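Side-chain contacts in PHB depolymerase (Penicillium funiculosum, PDB 2D81), which hydrolyses the ester bonds of poly(3-hydroxybutyrate), using a circularly permuted alpha/beta hydrolase fold: residues Ala72-Trp77 and Lys113-Asn118; Asn200-Thr205 and Met303-Gly308; Cys221-Ala226 and Gln312-Phe317; Gln243-Asn248 and Ile258-Ala263. All blocks are in the same frame, centred on the assembly; numbering follows the deposited sequence.

Contact 1: Ala72-Trp77 and Lys113-Asn118; sequences ANMKSW and KAQLGN
M74 of helix 68-77 meets Q115 and L116 of helix 106-116, a helix-helix contact within the alpha/beta hydrolase fold, with the CA atoms of M74 and Q115 9.4 Å apart. Along 113-118 the contact starts at Q115. Its CG stands anti to the backbone N (chi1 176°) and the chain runs on extended, which brings a face of the amide up to the thioether: M74 SD lies over it, 3.7 Å from Q115 NE2 and 3.8 Å from Q115 CD. No hydrogen bond joins the two; Q115 NE2 donates instead to the backbone O of Y48, a bond that fixes the amide while the sulfur packs on its face. At L116 the touch is looser and purely apolar, M74 CE reaching L116 CD2 at 4.4 Å, and L116 also packs on I93 of strand 92-98. The bend of M74 at chi3 (72°) sets its methyl off the line of the chain. N118 closes the segment on the exposed side. Its ND2 bonds back to Q115 O at 3.0 Å, joining N118 N on the same face of that carbonyl, and its OD1 takes part in a water bridge: the water donates to N118 OD1 at 2.8 Å and accepts from K75 NZ at 3.0 Å.

Contact 2: Asn200-Thr205 and Met303-Gly308; sequences NGMDTT and MAAIVG
The loop 200-205 passes helix 301-314 with M202 opposite A305, their CA atoms 9.1 Å apart, and the extended backbone of M202 (phi -115°, psi 144°) directs its side chain at the helix. M202 carries the whole loop side of the contact. Its CG lies anti to the carbonyl carbon, CB to SD is extended, and a turn at chi3 (77°) swings the methyl out of line. The sulfur arrives at the alanine methyl, M202 SD to A305 CB measuring 3.7 Å, while the terminal methyl lies along the same group, M202 CE to A305 CB 4.1 Å. One residue further along the helix, M202 CE also approaches I306 CG1 at 4.3 Å. The thioether thus reaches the helix at the A305 methyl, and the contact is wholly apolar: no hydrogen bond crosses between the segments. Polar links lie around it, since N200 O accepts from Q302 NE2 one turn earlier in the helix. W285 and Q309 also pack on M202. Beyond the methionine, I306 reaches V225 and L227 of strand 221-227, and M303 turns to helix 20-31, so helix 301-314 packs against that helix, the central sheet and the loop leading into strand 205-210.

Contact 3: Cys221-Ala226 and Gln312-Phe317; sequences CSLHVA and QIVSGF
L223 and I313 form the close part of this contact, meeting through two pairs of methyls. L223 CD2 rests on I313 CG2 at 4.0 Å, and L223 CD1 faces I313 CD1 at 4.2 Å. The leucine has CG anti to its own backbone N (chi1 173°), which points the fork of methyls at the helix, and the two side chains cross at about a right angle, each branch of the isoleucine taking one prong. Their neighbour V8 of strand 8-9 touches both residues, and I257 of the adjoining strand packs on L223 as well. This is the helix-on-sheet packing of an alpha/beta hydrolase fold: strand 221-227 runs parallel to 13-18 and 256-260 on its two flanks, and the C-terminal part of helix 301-314 packs against it. Toward the end of the helix the packing slackens. V314, partly exposed, offers CG1 to L223 CD2 at 4.3 Å, and a type I turn runs from V314 to F317. The bonds here stay within the segment: S315 OG donates to Q312 O at 2.6 Å and F317 N to V314 O at 3.1 Å. The exposed ring of F317 stays at least 6.2 Å from the strand segment and touches N7 and N9 instead.

Contact 4: Gln243-Asn248 and Ile258-Ala263; sequences QNTGYN and ILYPQA
Y260 places CG anti to the carbonyl carbon (chi1 -63°), N248 and Y247 do likewise, and these torsions bring the phenol of Y260 up to helix 247-251. The key bond is Y260 OH donating to N248 OD1, a short 2.6 Å. The amide oxygen sits at the ring edge, in the plane of the ring, whereas the hydroxyl stands above the carbonyl plane, 47° out of it; amide and ring planes are 86° apart. The phenol oxygen also approaches the Y247 side chain at its base, Y247 CB to Y260 OH being 3.4 Å. I258 packs alongside: its CG1 touches Y247 CB at 4.2 Å and N248 OD1 at 3.8 Å, and its CG2 lies on one face of the Y260 ring, offset toward the rim. A water adds a further link, accepting from N248 N at 2.9 Å and giving only a weak bond to Y260 OH. Y247 meets H224 ring to ring. The phenol and the N248 amide oxygen are thus paired across the contact, while the Y247 hydroxyl is satisfied by S16 OG. Helix 247-251 belongs to the helical connection of a beta-alpha-beta crossover between strands 221-227 and 256-260 in the alpha/beta hydrolase sheet.

How the contacts relate
Contact 1 comes first along the chain and stands apart, its centre 26 to 28 Å from the other three, and on the opposite side of the chain's centre from contact 4. The remaining three form one cluster, with centres 14 to 16 Å apart. Contacts 2 and 3 share helix 301-314, and their segments alternate in sequence; I306 CG2 and V225 CG1 touch at 4.1 Å. Contact 4 is nested inside the loops closed by both. Contacts 3 and 4 use neighbouring strands, 221-227 and 256-260, of the mixed sheet. The helix packs on the sheet through contacts 2 and 3, while backbone bonds such as A226 N to L259 O join the strands of contacts 3 and 4; contact 1 joins two helices well away from that cluster.

Contact 1: Ala72-Trp77 and Lys113-Asn118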
loop_
_atom_site.group_PDB
_atom_site.type_symbol
_atom_site.label_atom_id
_atom_site.label_comp_id
_atom_site.label_asym_id
_atom_site.label_seq_id
_atom_site.Cartn_x
_atom_site.Cartn_y
_atom_site.Cartn_z
ATOM N N ALA A 72 8.087 15.020 14.047
ATOM C CA ALA A 72 8.022 15.159 15.499
ATOM C C ALA A 72 7.008 14.190 16.105
ATOM O O ALA A 72 7.249 13.607 17.163
ATOM C CB ALA A 72 7.660 16.593 15.872
ATOM N N ASN A 73 5.874 14.018 15.434
ATOM C CA ASN A 73 4.858 13.085 15.914
ATOM C C ASN A 73 5.371 11.647 15.909
ATOM O O ASN A 73 5.108 10.885 16.844
ATOM C CB ASN A 73 3.584 13.199 15.066
ATOM C CG ASN A 73 2.756 14.434 15.415
ATOM O OD1 ASN A 73 1.835 14.811 14.682
ATOM N ND2 ASN A 73 3.076 15.059 16.540
ATOM N N MET A 74 6.106 11.272 14.867
ATOM C CA MET A 74 6.693 9.937 14.823
ATOM C C MET A 74 7.578 9.694 16.043
ATOM O O MET A 74 7.508 8.636 16.669
ATOM C CB MET A 74 7.503 9.749 13.534
ATOM C CG MET A 74 6.631 9.609 12.292
ATOM S SD MET A 74 7.553 9.382 10.763
ATOM C CE MET A 74 8.141 7.708 10.965
ATOM N N LYS A 75 8.406 10.678 16.384
ATOM C CA LYS A 75 9.267 10.566 17.554
ATOM C C LYS A 75 8.446 10.495 18.833
ATOM O O LYS A 75 8.717 9.677 19.708
ATOM C CB LYS A 75 10.231 11.753 17.622
ATOM C CG LYS A 75 11.250 11.771 16.499
ATOM C CD LYS A 75 12.180 12.965 16.604
ATOM C CE LYS A 75 13.157 13.006 15.441
ATOM N NZ LYS A 75 14.019 14.218 15.489
ATOM N N SER A 76 7.435 11.351 18.931
ATOM C CA SER A 76 6.646 11.456 20.152
ATOM C C SER A 76 5.783 10.221 20.397
ATOM O O SER A 76 5.634 9.785 21.539
ATOM C CB SER A 76 5.759 12.701 20.097
ATOM O OG SER A 76 6.545 13.871 19.965
ATOM N N TRP A 77 5.223 9.659 19.328
ATOM C CA TRP A 77 4.295 8.537 19.457
ATOM C C TRP A 77 4.994 7.183 19.529
ATOM O O TRP A 77 4.356 6.168 19.799
ATOM C CB TRP A 77 3.303 8.521 18.288
ATOM C CG TRP A 77 2.489 9.776 18.149
ATOM C CD1 TRP A 77 2.206 10.684 19.131
ATOM C CD2 TRP A 77 1.827 10.242 16.967
ATOM N NE1 TRP A 77 1.407 11.688 18.632
ATOM C CE2 TRP A 77 1.161 11.441 17.308
ATOM C CE3 TRP A 77 1.730 9.763 15.654
ATOM C CZ2 TRP A 77 0.408 12.170 16.379
ATOM C CZ3 TRP A 77 0.978 10.490 14.730
ATOM C CH2 TRP A 77 0.329 11.680 15.099
ATOM N N LYS A 113 10.655 10.668 1.633
ATOM C CA LYS A 113 12.018 10.157 1.700
ATOM C C LYS A 113 12.777 10.851 2.827
ATOM O O LYS A 113 13.442 10.204 3.631
ATOM C CB LYS A 113 12.742 10.394 0.375
ATOM C CG LYS A 113 14.179 9.884 0.358
ATOM C CD LYS A 113 14.822 10.132 -0.996
ATOM C CE LYS A 113 16.228 9.564 -1.051
ATOM N NZ LYS A 113 16.886 9.879 -2.346
ATOM N N ALA A 114 12.667 12.174 2.879
ATOM C CA ALA A 114 13.381 12.962 3.878
ATOM C C ALA A 114 12.900 12.595 5.275
ATOM O O ALA A 114 13.696 12.463 6.210
ATOM C CB ALA A 114 13.161 14.443 3.623
ATOM N N GLN A 115 11.588 12.435 5.409
ATOM C CA GLN A 115 10.992 12.107 6.698
ATOM C C GLN A 115 11.492 10.759 7.211
ATOM O O GLN A 115 11.942 10.652 8.351
ATOM C CB GLN A 115 9.469 12.077 6.576
ATOM C CG GLN A 115 8.757 11.637 7.843
ATOM C CD GLN A 115 7.268 11.480 7.635
ATOM O OE1 GLN A 115 6.832 10.786 6.718
ATOM N NE2 GLN A 115 6.476 12.121 8.492
ATOM N N LEU A 116 11.404 9.735 6.369
ATOM C CA LEU A 116 11.841 8.397 6.755
ATOM C C LEU A 116 13.353 8.345 6.948
ATOM O O LEU A 116 13.858 7.505 7.688
ATOM C CB LEU A 116 11.405 7.371 5.699
ATOM C CG LEU A 116 9.890 7.175 5.594
ATOM C CD1 LEU A 116 9.556 6.214 4.466
ATOM C CD2 LEU A 116 9.359 6.653 6.918
ATOM N N GLY A 117 14.067 9.254 6.291
ATOM C CA GLY A 117 15.514 9.301 6.433
ATOM C C GLY A 117 15.970 9.548 7.861
ATOM O O GLY A 117 17.109 9.244 8.226
ATOM N N ASN A 118 15.079 10.104 8.675
ATOM C CA ASN A 118 15.368 10.327 10.086
ATOM C C ASN A 118 15.454 9.020 10.860
ATOM O O ASN A 118 16.032 8.977 11.950
ATOM C CB ASN A 118 14.287 11.214 10.711
ATOM C CG ASN A 118 14.392 12.656 10.272
ATOM O OD1 ASN A 118 15.229 13.407 10.771
ATOM N ND2 ASN A 118 13.550 13.052 9.326
HETATM O O HOH W 1 15.990 13.310 13.437
#

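Contact 2: Asn200-Thr205 and Met303-Gly308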
loop_
_atom_site.group_PDB
_atom_site.type_symbol
_atom_site.label_atom_id
_atom_site.label_comp_id
_atom_site.label_asym_id
_atom_site.label_seq_id
_atom_site.Cartn_x
_atom_site.Cartn_y
_atom_site.Cartn_z
ATOM N N ASN A 200 -15.449 1.164 8.200
ATOM C CA ASN A 200 -16.142 2.136 7.376
ATOM C C ASN A 200 -15.183 2.545 6.259
ATOM O O ASN A 200 -13.973 2.640 6.475
ATOM C CB ASN A 200 -16.539 3.347 8.222
ATOM C CG ASN A 200 -17.745 4.071 7.668
ATOM O OD1 ASN A 200 -18.789 3.465 7.424
ATOM N ND2 ASN A 200 -17.616 5.378 7.475
ATOM N N GLY A 201 -15.721 2.768 5.063
ATOM C CA GLY A 201 -14.879 3.120 3.932
ATOM C C GLY A 201 -14.270 1.914 3.241
ATOM O O GLY A 201 -13.547 2.062 2.251
ATOM N N MET A 202 -14.557 0.722 3.760
ATOM C CA MET A 202 -14.095 -0.516 3.140
ATOM C C MET A 202 -15.256 -1.357 2.617
ATOM O O MET A 202 -16.332 -1.392 3.213
ATOM C CB MET A 202 -13.263 -1.331 4.136
ATOM C CG MET A 202 -11.925 -0.695 4.486
ATOM S SD MET A 202 -10.983 -1.639 5.700
ATOM C CE MET A 202 -10.334 -2.985 4.678
ATOM N N ASP A 203 -15.029 -2.027 1.491
ATOM C CA ASP A 203 -16.074 -2.790 0.817
ATOM C C ASP A 203 -16.416 -4.044 1.621
ATOM O O ASP A 203 -15.744 -4.368 2.601
ATOM C CB ASP A 203 -15.596 -3.176 -0.588
ATOM C CG ASP A 203 -16.742 -3.484 -1.539
ATOM O OD1 ASP A 203 -16.468 -3.699 -2.737
ATOM O OD2 ASP A 203 -17.910 -3.510 -1.100
ATOM N N THR A 204 -17.467 -4.742 1.203
ATOM C CA THR A 204 -17.907 -5.959 1.881
ATOM C C THR A 204 -16.923 -7.103 1.656
ATOM O O THR A 204 -16.852 -8.042 2.453
ATOM C CB THR A 204 -19.284 -6.415 1.359
ATOM O OG1 THR A 204 -19.192 -6.678 -0.046
ATOM C CG2 THR A 204 -20.330 -5.340 1.593
ATOM N N THR A 205 -16.172 -7.020 0.563
ATOM C CA THR A 205 -15.416 -8.159 0.059
ATOM C C THR A 205 -13.975 -7.756 -0.244
ATOM O O THR A 205 -13.731 -6.704 -0.833
ATOM C CB THR A 205 -16.066 -8.705 -1.234
ATOM O OG1 THR A 205 -17.447 -9.004 -0.987
ATOM C CG2 THR A 205 -15.354 -9.968 -1.706
ATOM N N MET A 303 -6.653 0.623 9.157
ATOM C CA MET A 303 -5.402 -0.089 9.407
ATOM C C MET A 303 -5.632 -1.315 10.286
ATOM O O MET A 303 -5.040 -2.368 10.057
ATOM C CB MET A 303 -4.359 0.823 10.063
ATOM C CG MET A 303 -3.800 1.897 9.139
ATOM S SD MET A 303 -2.139 2.425 9.613
ATOM C CE MET A 303 -2.451 3.150 11.217
ATOM N N ALA A 304 -6.494 -1.179 11.286
ATOM C CA ALA A 304 -6.790 -2.292 12.182
ATOM C C ALA A 304 -7.436 -3.455 11.427
ATOM O O ALA A 304 -7.172 -4.626 11.722
ATOM C CB ALA A 304 -7.707 -1.823 13.311
ATOM N N ALA A 305 -8.280 -3.128 10.454
ATOM C CA ALA A 305 -8.938 -4.144 9.636
ATOM C C ALA A 305 -7.917 -4.886 8.781
ATOM O O ALA A 305 -7.920 -6.115 8.718
ATOM C CB ALA A 305 -9.990 -3.496 8.745
ATOM N N ILE A 306 -7.044 -4.130 8.122
ATOM C CA ILE A 306 -5.992 -4.720 7.305
ATOM C C ILE A 306 -5.051 -5.577 8.148
ATOM O O ILE A 306 -4.701 -6.690 7.759
ATOM C CB ILE A 306 -5.191 -3.621 6.571
ATOM C CG1 ILE A 306 -6.126 -2.866 5.614
ATOM C CG2 ILE A 306 -4.031 -4.243 5.789
ATOM C CD1 ILE A 306 -5.498 -1.634 4.973
ATOM N N VAL A 307 -4.650 -5.064 9.307
ATOM C CA VAL A 307 -3.799 -5.832 10.208
ATOM C C VAL A 307 -4.508 -7.094 10.694
ATOM O O VAL A 307 -3.881 -8.136 10.875
ATOM C CB VAL A 307 -3.374 -4.984 11.428
ATOM C CG1 VAL A 307 -2.640 -5.855 12.445
ATOM C CG2 VAL A 307 -2.469 -3.848 10.968
ATOM N N GLY A 308 -5.818 -6.993 10.900
ATOM C CA GLY A 308 -6.587 -8.149 11.328
ATOM C C GLY A 308 -6.608 -9.225 10.263
ATOM O O GLY A 308 -6.527 -10.418 10.564
#

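Contact 3: Cys221-Ala226 and Gln312-Phe317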
loop_
_atom_site.group_PDB
_atom_site.type_symbol
_atom_site.label_atom_id
_atom_site.label_comp_id
_atom_site.label_asym_id
_atom_site.label_seq_id
_atom_site.Cartn_x
_atom_site.Cartn_y
_atom_site.Cartn_z
ATOM N N CYS A 221 5.110 -19.726 3.116
ATOM C CA CYS A 221 4.957 -18.631 2.168
ATOM C C CYS A 221 5.130 -17.278 2.845
ATOM O O CYS A 221 5.071 -17.173 4.070
ATOM C CB CYS A 221 3.582 -18.732 1.492
ATOM S SG CYS A 221 3.557 -20.089 0.272
ATOM N N SER A 222 5.375 -16.251 2.039
ATOM C CA SER A 222 5.405 -14.878 2.525
ATOM C C SER A 222 4.092 -14.183 2.191
ATOM O O SER A 222 3.236 -14.756 1.519
ATOM C CB SER A 222 6.568 -14.114 1.889
ATOM O OG SER A 222 6.482 -14.139 0.473
ATOM N N LEU A 223 3.943 -12.945 2.652
ATOM C CA LEU A 223 2.719 -12.189 2.424
ATOM C C LEU A 223 3.025 -10.725 2.119
ATOM O O LEU A 223 3.680 -10.040 2.907
ATOM C CB LEU A 223 1.813 -12.270 3.654
ATOM C CG LEU A 223 0.554 -11.391 3.650
ATOM C CD1 LEU A 223 -0.408 -11.840 2.560
ATOM C CD2 LEU A 223 -0.122 -11.478 5.013
ATOM N N HIS A 224 2.546 -10.258 0.973
ATOM C CA HIS A 224 2.607 -8.840 0.634
ATOM C C HIS A 224 1.187 -8.305 0.501
ATOM O O HIS A 224 0.352 -8.894 -0.190
ATOM C CB HIS A 224 3.350 -8.635 -0.688
ATOM C CG HIS A 224 3.577 -7.197 -1.040
ATOM N ND1 HIS A 224 4.505 -6.410 -0.393
ATOM C CD2 HIS A 224 2.985 -6.398 -1.961
ATOM C CE1 HIS A 224 4.477 -5.191 -0.901
ATOM N NE2 HIS A 224 3.563 -5.157 -1.854
ATOM N N VAL A 225 0.920 -7.190 1.171
ATOM C CA VAL A 225 -0.362 -6.511 1.063
ATOM C C VAL A 225 -0.224 -5.386 0.042
ATOM O O VAL A 225 0.634 -4.516 0.185
ATOM C CB VAL A 225 -0.780 -5.914 2.426
ATOM C CG1 VAL A 225 -2.148 -5.250 2.319
ATOM C CG2 VAL A 225 -0.801 -7.011 3.483
ATOM N N ALA A 226 -1.058 -5.417 -0.992
ATOM C CA ALA A 226 -1.011 -4.399 -2.041
ATOM C C ALA A 226 -2.282 -3.551 -2.029
ATOM O O ALA A 226 -3.391 -4.077 -2.138
ATOM C CB ALA A 226 -0.835 -5.063 -3.405
ATOM N N GLN A 312 -4.788 -13.026 10.588
ATOM C CA GLN A 312 -5.508 -14.256 10.273
ATOM C C GLN A 312 -4.705 -15.116 9.304
ATOM O O GLN A 312 -4.539 -16.318 9.514
ATOM C CB GLN A 312 -6.876 -13.923 9.675
ATOM C CG GLN A 312 -7.655 -15.119 9.116
ATOM C CD GLN A 312 -7.873 -16.227 10.132
ATOM O OE1 GLN A 312 -7.739 -16.021 11.339
ATOM N NE2 GLN A 312 -8.223 -17.412 9.643
ATOM N N ILE A 313 -4.195 -14.494 8.246
ATOM C CA ILE A 313 -3.441 -15.225 7.236
ATOM C C ILE A 313 -2.183 -15.878 7.807
ATOM O O ILE A 313 -1.859 -17.010 7.455
ATOM C CB ILE A 313 -3.051 -14.300 6.066
ATOM C CG1 ILE A 313 -4.312 -13.904 5.288
ATOM C CG2 ILE A 313 -2.044 -14.994 5.153
ATOM C CD1 ILE A 313 -4.103 -12.804 4.267
ATOM N N VAL A 314 -1.472 -15.176 8.684
ATOM C CA VAL A 314 -0.218 -15.716 9.207
ATOM C C VAL A 314 -0.442 -16.666 10.379
ATOM O O VAL A 314 0.497 -17.303 10.855
ATOM C CB VAL A 314 0.746 -14.593 9.660
ATOM C CG1 VAL A 314 0.985 -13.626 8.514
ATOM C CG2 VAL A 314 0.180 -13.869 10.872
ATOM N N SER A 315 -1.686 -16.764 10.839
ATOM C CA SER A 315 -2.000 -17.599 11.999
ATOM C C SER A 315 -1.867 -19.084 11.675
ATOM O O SER A 315 -1.948 -19.932 12.565
ATOM C CB SER A 315 -3.420 -17.316 12.496
ATOM O OG SER A 315 -4.391 -17.843 11.607
ATOM N N GLY A 316 -1.663 -19.396 10.398
ATOM C CA GLY A 316 -1.496 -20.781 10.002
ATOM C C GLY A 316 -0.044 -21.213 9.907
ATOM O O GLY A 316 0.244 -22.330 9.476
ATOM N N PHE A 317 0.875 -20.336 10.303
ATOM C CA PHE A 317 2.299 -20.655 10.240
ATOM C C PHE A 317 2.578 -21.935 11.020
ATOM O O PHE A 317 2.148 -22.081 12.163
ATOM C CB PHE A 317 3.130 -19.501 10.815
ATOM C CG PHE A 317 4.617 -19.733 10.757
ATOM C CD1 PHE A 317 5.234 -20.085 9.560
ATOM C CD2 PHE A 317 5.401 -19.581 11.897
ATOM C CE1 PHE A 317 6.612 -20.284 9.499
ATOM C CE2 PHE A 317 6.784 -19.778 11.846
ATOM C CZ PHE A 317 7.390 -20.129 10.645
#

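Contact 4: Gln243-Asn248 and Ile258-Ala263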
loop_
_atom_site.group_PDB
_atom_site.type_symbol
_atom_site.label_atom_id
_atom_site.label_comp_id
_atom_site.label_asym_id
_atom_site.label_seq_id
_atom_site.Cartn_x
_atom_site.Cartn_y
_atom_site.Cartn_z
ATOM N N GLN A 243 -5.202 -7.658 -11.282
ATOM C CA GLN A 243 -4.632 -8.364 -12.427
ATOM C C GLN A 243 -3.603 -7.562 -13.219
ATOM O O GLN A 243 -2.638 -8.128 -13.734
ATOM C CB GLN A 243 -5.744 -8.813 -13.375
ATOM C CG GLN A 243 -6.715 -9.808 -12.768
ATOM C CD GLN A 243 -7.764 -10.262 -13.760
ATOM O OE1 GLN A 243 -8.486 -9.446 -14.334
ATOM N NE2 GLN A 243 -7.853 -11.571 -13.969
ATOM N N ASN A 244 -3.811 -6.253 -13.322
ATOM C CA ASN A 244 -3.019 -5.424 -14.231
ATOM C C ASN A 244 -1.741 -4.843 -13.620
ATOM O O ASN A 244 -0.916 -4.282 -14.339
ATOM C CB ASN A 244 -3.875 -4.274 -14.772
ATOM C CG ASN A 244 -4.868 -4.719 -15.833
ATOM O OD1 ASN A 244 -5.348 -5.850 -15.822
ATOM N ND2 ASN A 244 -5.194 -3.813 -16.747
ATOM N N THR A 245 -1.576 -4.969 -12.304
ATOM C CA THR A 245 -0.439 -4.348 -11.631
ATOM C C THR A 245 0.822 -5.197 -11.699
ATOM O O THR A 245 1.933 -4.672 -11.630
ATOM C CB THR A 245 -0.745 -4.055 -10.152
ATOM O OG1 THR A 245 -1.269 -5.234 -9.529
ATOM C CG2 THR A 245 -1.750 -2.914 -10.033
ATOM N N GLY A 246 0.653 -6.510 -11.816
ATOM C CA GLY A 246 1.808 -7.372 -11.998
ATOM C C GLY A 246 2.405 -7.985 -10.740
ATOM O O GLY A 246 3.417 -8.679 -10.822
ATOM N N TYR A 247 1.797 -7.746 -9.580
ATOM C CA TYR A 247 2.281 -8.372 -8.348
ATOM C C TYR A 247 2.217 -9.889 -8.452
ATOM O O TYR A 247 3.141 -10.591 -8.032
ATOM C CB TYR A 247 1.448 -7.952 -7.134
ATOM C CG TYR A 247 1.595 -6.513 -6.703
ATOM C CD1 TYR A 247 0.739 -5.530 -7.185
ATOM C CD2 TYR A 247 2.570 -6.142 -5.774
ATOM C CE1 TYR A 247 0.840 -4.212 -6.752
ATOM C CE2 TYR A 247 2.684 -4.827 -5.337
ATOM C CZ TYR A 247 1.812 -3.868 -5.828
ATOM O OH TYR A 247 1.902 -2.571 -5.388
ATOM N N ASN A 248 1.114 -10.391 -8.998
ATOM C CA ASN A 248 0.851 -11.822 -8.967
ATOM C C ASN A 248 1.868 -12.600 -9.788
ATOM O O ASN A 248 2.188 -13.741 -9.459
ATOM C CB ASN A 248 -0.564 -12.123 -9.471
ATOM C CG ASN A 248 -1.631 -11.458 -8.630
ATOM O OD1 ASN A 248 -1.392 -11.106 -7.475
ATOM N ND2 ASN A 248 -2.820 -11.295 -9.199
ATOM N N ILE A 258 -0.445 -12.511 -2.182
ATOM C CA ILE A 258 -0.703 -11.075 -2.251
ATOM C C ILE A 258 -2.115 -10.810 -1.744
ATOM O O ILE A 258 -3.086 -11.307 -2.314
ATOM C CB ILE A 258 -0.605 -10.530 -3.698
ATOM C CG1 ILE A 258 0.709 -10.967 -4.359
ATOM C CG2 ILE A 258 -0.704 -9.012 -3.679
ATOM C CD1 ILE A 258 1.965 -10.406 -3.711
ATOM N N LEU A 259 -2.229 -10.032 -0.672
ATOM C CA LEU A 259 -3.536 -9.657 -0.136
ATOM C C LEU A 259 -3.965 -8.315 -0.714
ATOM O O LEU A 259 -3.195 -7.352 -0.695
ATOM C CB LEU A 259 -3.476 -9.564 1.392
ATOM C CG LEU A 259 -4.696 -8.985 2.118
ATOM C CD1 LEU A 259 -5.909 -9.894 1.915
ATOM C CD2 LEU A 259 -4.382 -8.844 3.604
ATOM N N TYR A 260 -5.187 -8.264 -1.236
ATOM C CA TYR A 260 -5.722 -7.039 -1.833
ATOM C C TYR A 260 -6.970 -6.539 -1.106
ATOM O O TYR A 260 -8.091 -6.857 -1.505
ATOM C CB TYR A 260 -6.104 -7.257 -3.307
ATOM C CG TYR A 260 -4.975 -7.621 -4.244
ATOM C CD1 TYR A 260 -4.672 -8.958 -4.523
ATOM C CD2 TYR A 260 -4.230 -6.630 -4.880
ATOM C CE1 TYR A 260 -3.653 -9.293 -5.421
ATOM C CE2 TYR A 260 -3.210 -6.955 -5.776
ATOM C CZ TYR A 260 -2.929 -8.285 -6.041
ATOM O OH TYR A 260 -1.921 -8.603 -6.924
ATOM N N PRO A 261 -6.798 -5.758 -0.029
ATOM C CA PRO A 261 -7.972 -5.246 0.693
ATOM C C PRO A 261 -8.695 -4.259 -0.227
ATOM O O PRO A 261 -8.076 -3.680 -1.117
ATOM C CB PRO A 261 -7.359 -4.547 1.909
ATOM C CG PRO A 261 -6.024 -5.253 2.085
ATOM C CD PRO A 261 -5.551 -5.397 0.667
ATOM N N GLN A 262 -9.993 -4.059 -0.018
ATOM C CA GLN A 262 -10.758 -3.187 -0.908
ATOM C C GLN A 262 -11.467 -2.062 -0.168
ATOM O O GLN A 262 -12.196 -2.305 0.791
ATOM C CB GLN A 262 -11.801 -3.996 -1.687
ATOM C CG GLN A 262 -11.237 -5.124 -2.553
ATOM C CD GLN A 262 -10.293 -4.627 -3.629
ATOM O OE1 GLN A 262 -10.575 -3.650 -4.320
ATOM N NE2 GLN A 262 -9.167 -5.311 -3.786
ATOM N N ALA A 263 -11.257 -0.832 -0.623
ATOM C CA ALA A 263 -12.052 0.293 -0.139
ATOM C C ALA A 263 -13.349 0.350 -0.944
ATOM O O ALA A 263 -13.597 -0.500 -1.798
ATOM C CB ALA A 263 -11.271 1.600 -0.292
HETATM O O HOH W 2 -0.955 -8.692 -10.220
#